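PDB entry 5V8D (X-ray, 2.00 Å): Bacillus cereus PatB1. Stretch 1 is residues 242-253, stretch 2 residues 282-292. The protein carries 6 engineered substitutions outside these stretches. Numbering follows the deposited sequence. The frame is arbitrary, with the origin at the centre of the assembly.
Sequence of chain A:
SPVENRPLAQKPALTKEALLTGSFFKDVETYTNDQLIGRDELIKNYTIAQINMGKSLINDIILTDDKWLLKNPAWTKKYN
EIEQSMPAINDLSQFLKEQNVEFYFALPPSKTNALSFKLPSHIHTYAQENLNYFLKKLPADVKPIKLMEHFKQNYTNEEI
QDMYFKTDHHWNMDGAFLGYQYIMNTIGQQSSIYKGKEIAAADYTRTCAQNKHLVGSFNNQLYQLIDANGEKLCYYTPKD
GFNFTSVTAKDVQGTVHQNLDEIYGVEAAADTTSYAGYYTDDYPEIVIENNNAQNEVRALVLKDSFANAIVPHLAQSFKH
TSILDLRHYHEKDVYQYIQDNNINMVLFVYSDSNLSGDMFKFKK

Stretch 1 (242-253) FNFTSVTAKDVQ
Stretch 2 282-292: DYPEIVIENNN

Two antiparallel strands, 246-250 and 285-289, pair edge to edge in Bacillus cereus PatB1, their axes 170° apart in direction and 4.6 Å at closest approach; loops flank both, and the contact buries 787 Å². Strand phi/psi values stay extended, from -158/147 at Ser246 to -112/137 at Glu289. Register is set by Ser246 opposite Glu289, Thr248 opposite Val287 and Lys250 opposite Glu285 (hydrogen-bonded pairs, CA-CA 5.2, 5.2 and 5.7 Å), alternating with the non-hydrogen-bonded pairs Val247-Ile288 (4.5 Å) and Ala249-Ile286 (4.2 Å).

Backbone hydrogen bonds are Glu289 N to Ser246 O (2.9 Å), Thr248 N to Val287 O (2.8 Å), Val287 N to Thr248 O (2.7 Å) and Lys250 N to Glu285 O (3.1 Å). Where stretch 1 enters its strand, Glu289 O receives two weak bonds, from Ser246 N (3.3 Å) and from Thr245 N (2.9 Å, bent to 124°). The Lys250-Glu285 pair has one bond: Glu285 N stays 3.8 Å from Lys250 O, and Pro284 CD packs 3.2 Å from that oxygen. CA atoms of the narrow pairs make CA-H...O contacts with neighbouring carbonyls, such as Ala249 CA to Glu285 O, 3.3 Å.

Thr245 (chi1 m) extends the pairing through its side chain, OG1 accepting from Asn291 N at 2.9 Å and 165°.

The apolar face carries Val247 (t), Ala249, Ile286 (m, t) and Ile288 (m, t). Val247 CG1 lies 3.9 Å from Ile288 CG1, and Ala249 CB 3.8 Å from Ile286 CG1. Phe244 (m) offers a ring face to Ile288 CG2, 3.7 Å from the centroid; Tyr283 (m) brings CD2 to 3.9 Å from Ala249 CB.

On the other face, water 1 bonds Ser246 OG (2.8 Å; chi1 p) and Thr248 OG1 (3.1 Å; chi1 m) and donates to Val287 O (2.6 Å). Water 2 accepts from Val252 N (3.0 Å) and donates to Asp282 O (2.9 Å), bridging the loops.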

# COMPACT_ATOMS: atom_id res chain seq x y z
N PHE A 242 -13.96 -1.52 13.41
CA PHE A 242 -13.77 -2.57 12.43
C PHE A 242 -14.55 -3.80 12.88
O PHE A 242 -14.28 -4.35 13.95
CB PHE A 242 -12.29 -2.91 12.27
CG PHE A 242 -11.50 -1.85 11.56
CD1 PHE A 242 -11.71 -1.60 10.21
CD2 PHE A 242 -10.54 -1.12 12.23
CE1 PHE A 242 -10.98 -0.64 9.55
CE2 PHE A 242 -9.79 -0.15 11.56
CZ PHE A 242 -10.02 0.08 10.21
N ASN A 243 -15.53 -4.19 12.08
CA ASN A 243 -16.41 -5.30 12.43
C ASN A 243 -16.25 -6.49 11.49
O ASN A 243 -17.14 -6.77 10.69
CB ASN A 243 -17.87 -4.84 12.44
N PHE A 244 -15.11 -7.17 11.57
CA PHE A 244 -14.81 -8.26 10.64
C PHE A 244 -15.29 -9.60 11.17
O PHE A 244 -15.23 -9.88 12.37
CB PHE A 244 -13.30 -8.32 10.37
CG PHE A 244 -12.78 -7.11 9.65
CD1 PHE A 244 -13.29 -6.76 8.40
CD2 PHE A 244 -11.77 -6.33 10.20
CE1 PHE A 244 -12.80 -5.65 7.72
CE2 PHE A 244 -11.28 -5.21 9.51
CZ PHE A 244 -11.79 -4.87 8.28
N THR A 245 -15.77 -10.44 10.26
CA THR A 245 -16.18 -11.79 10.61
C THR A 245 -14.98 -12.60 11.12
O THR A 245 -15.09 -13.33 12.09
CB THR A 245 -16.81 -12.50 9.41
OG1 THR A 245 -17.67 -11.57 8.72
CG2 THR A 245 -17.60 -13.73 9.85
N SER A 246 -13.84 -12.46 10.45
CA SER A 246 -12.60 -13.05 10.96
C SER A 246 -11.38 -12.35 10.38
O SER A 246 -11.41 -11.85 9.25
CB SER A 246 -12.54 -14.55 10.66
OG SER A 246 -12.45 -14.78 9.27
N VAL A 247 -10.33 -12.27 11.18
CA VAL A 247 -9.05 -11.76 10.74
C VAL A 247 -8.04 -12.80 11.15
O VAL A 247 -7.93 -13.13 12.34
CB VAL A 247 -8.67 -10.39 11.35
CG1 VAL A 247 -7.35 -9.88 10.75
CG2 VAL A 247 -9.77 -9.37 11.15
N THR A 248 -7.31 -13.32 10.18
CA THR A 248 -6.37 -14.41 10.41
C THR A 248 -5.07 -14.12 9.67
O THR A 248 -5.08 -13.61 8.54
CB THR A 248 -6.97 -15.75 9.95
OG1 THR A 248 -8.14 -16.02 10.74
CG2 THR A 248 -5.99 -16.89 10.12
N ALA A 249 -3.95 -14.41 10.32
CA ALA A 249 -2.66 -14.18 9.69
C ALA A 249 -1.61 -15.16 10.20
O ALA A 249 -1.61 -15.57 11.37
CB ALA A 249 -2.21 -12.74 9.92
N LYS A 250 -0.71 -15.51 9.30
CA LYS A 250 0.43 -16.35 9.62
C LYS A 250 1.71 -15.54 9.47
O LYS A 250 1.93 -14.90 8.44
CB LYS A 250 0.46 -17.59 8.71
CG LYS A 250 1.73 -18.44 8.87
CD LYS A 250 1.43 -19.76 9.53
CE LYS A 250 0.20 -20.42 8.94
NZ LYS A 250 0.24 -21.89 9.08
N ASP A 251 2.54 -15.53 10.50
CA ASP A 251 3.76 -14.74 10.46
C ASP A 251 4.89 -15.59 9.93
O ASP A 251 4.69 -16.75 9.61
CB ASP A 251 4.13 -14.16 11.84
CG ASP A 251 4.16 -15.22 12.93
OD1 ASP A 251 4.46 -16.39 12.64
OD2 ASP A 251 3.88 -14.85 14.10
N VAL A 252 6.07 -15.01 9.85
CA VAL A 252 7.22 -15.72 9.33
C VAL A 252 7.59 -16.88 10.26
O VAL A 252 8.05 -17.92 9.81
CB VAL A 252 8.41 -14.75 9.14
CG1 VAL A 252 9.66 -15.51 8.76
CG2 VAL A 252 8.07 -13.73 8.05
N GLN A 253 7.37 -16.72 11.56
CA GLN A 253 7.69 -17.78 12.51
C GLN A 253 6.73 -18.97 12.42
O GLN A 253 6.99 -20.04 12.97
CB GLN A 253 7.70 -17.24 13.95
CG GLN A 253 8.93 -16.40 14.30
CD GLN A 253 8.89 -15.00 13.70
OE1 GLN A 253 7.84 -14.49 13.33
NE2 GLN A 253 10.05 -14.37 13.61
N ASP A 282 5.23 -6.97 8.41
CA ASP A 282 4.97 -7.63 7.14
C ASP A 282 4.72 -9.12 7.37
O ASP A 282 5.59 -9.83 7.90
CB ASP A 282 6.13 -7.40 6.18
CG ASP A 282 6.38 -5.93 5.91
OD1 ASP A 282 5.39 -5.18 5.77
OD2 ASP A 282 7.55 -5.52 5.85
N TYR A 283 3.53 -9.58 7.00
CA TYR A 283 3.18 -11.00 7.12
C TYR A 283 3.24 -11.65 5.75
O TYR A 283 2.94 -11.00 4.76
CB TYR A 283 1.77 -11.18 7.70
CG TYR A 283 1.64 -10.71 9.13
CD1 TYR A 283 1.61 -9.35 9.43
CD2 TYR A 283 1.53 -11.62 10.17
CE1 TYR A 283 1.50 -8.90 10.76
CE2 TYR A 283 1.41 -11.19 11.50
CZ TYR A 283 1.40 -9.83 11.78
OH TYR A 283 1.30 -9.39 13.09
N PRO A 284 3.61 -12.94 5.70
CA PRO A 284 3.39 -13.74 4.48
C PRO A 284 1.93 -13.65 4.02
O PRO A 284 1.66 -13.33 2.87
CB PRO A 284 3.75 -15.16 4.93
CG PRO A 284 4.73 -14.96 6.04
CD PRO A 284 4.32 -13.70 6.74
N GLU A 285 0.99 -13.92 4.92
CA GLU A 285 -0.42 -13.94 4.53
C GLU A 285 -1.32 -13.41 5.65
O GLU A 285 -1.19 -13.81 6.81
CB GLU A 285 -0.85 -15.36 4.13
CG GLU A 285 -2.31 -15.48 3.66
CD GLU A 285 -2.65 -16.87 3.13
OE1 GLU A 285 -1.86 -17.80 3.36
OE2 GLU A 285 -3.71 -17.03 2.48
N ILE A 286 -2.22 -12.50 5.27
CA ILE A 286 -3.33 -12.05 6.11
C ILE A 286 -4.64 -12.29 5.37
O ILE A 286 -4.79 -11.83 4.25
CB ILE A 286 -3.26 -10.55 6.45
CG1 ILE A 286 -1.95 -10.20 7.16
CG2 ILE A 286 -4.48 -10.17 7.27
CD1 ILE A 286 -1.66 -8.71 7.23
N VAL A 287 -5.58 -12.98 6.01
CA VAL A 287 -6.89 -13.21 5.43
C VAL A 287 -8.01 -12.62 6.29
O VAL A 287 -8.13 -12.91 7.49
CB VAL A 287 -7.15 -14.71 5.21
CG1 VAL A 287 -8.61 -14.95 4.84
CG2 VAL A 287 -6.21 -15.27 4.12
N ILE A 288 -8.83 -11.78 5.67
CA ILE A 288 -9.93 -11.14 6.35
C ILE A 288 -11.26 -11.50 5.68
O ILE A 288 -11.37 -11.46 4.46
CB ILE A 288 -9.72 -9.61 6.40
CG1 ILE A 288 -8.36 -9.29 7.07
CG2 ILE A 288 -10.92 -8.93 7.11
CD1 ILE A 288 -8.04 -7.84 7.19
N GLU A 289 -12.25 -11.88 6.48
CA GLU A 289 -13.59 -12.18 5.96
C GLU A 289 -14.54 -11.11 6.48
O GLU A 289 -14.49 -10.77 7.66
CB GLU A 289 -14.08 -13.57 6.38
CG GLU A 289 -13.17 -14.75 5.99
CD GLU A 289 -13.16 -15.05 4.50
OE1 GLU A 289 -14.02 -14.52 3.78
OE2 GLU A 289 -12.29 -15.82 4.03
N ASN A 290 -15.42 -10.62 5.62
CA ASN A 290 -16.20 -9.43 5.95
C ASN A 290 -17.64 -9.56 5.45
O ASN A 290 -17.98 -9.08 4.36
CB ASN A 290 -15.51 -8.20 5.36
CG ASN A 290 -16.28 -6.92 5.59
OD1 ASN A 290 -17.15 -6.85 6.45
ND2 ASN A 290 -15.94 -5.89 4.81
N ASN A 291 -18.48 -10.20 6.25
CA ASN A 291 -19.85 -10.45 5.84
C ASN A 291 -20.69 -9.18 5.80
O ASN A 291 -21.82 -9.20 5.33
CB ASN A 291 -20.50 -11.49 6.75
CG ASN A 291 -20.22 -12.91 6.31
OD1 ASN A 291 -19.08 -13.25 5.97
ND2 ASN A 291 -21.25 -13.74 6.26
N ASN A 292 -20.13 -8.07 6.26
CA ASN A 292 -20.85 -6.81 6.18
C ASN A 292 -20.70 -6.13 4.81
O ASN A 292 -21.51 -5.27 4.46
CB ASN A 292 -20.38 -5.85 7.28
O HOH W 1 -9.76 -14.75 8.36
O HOH W 2 5.62 -12.00 9.89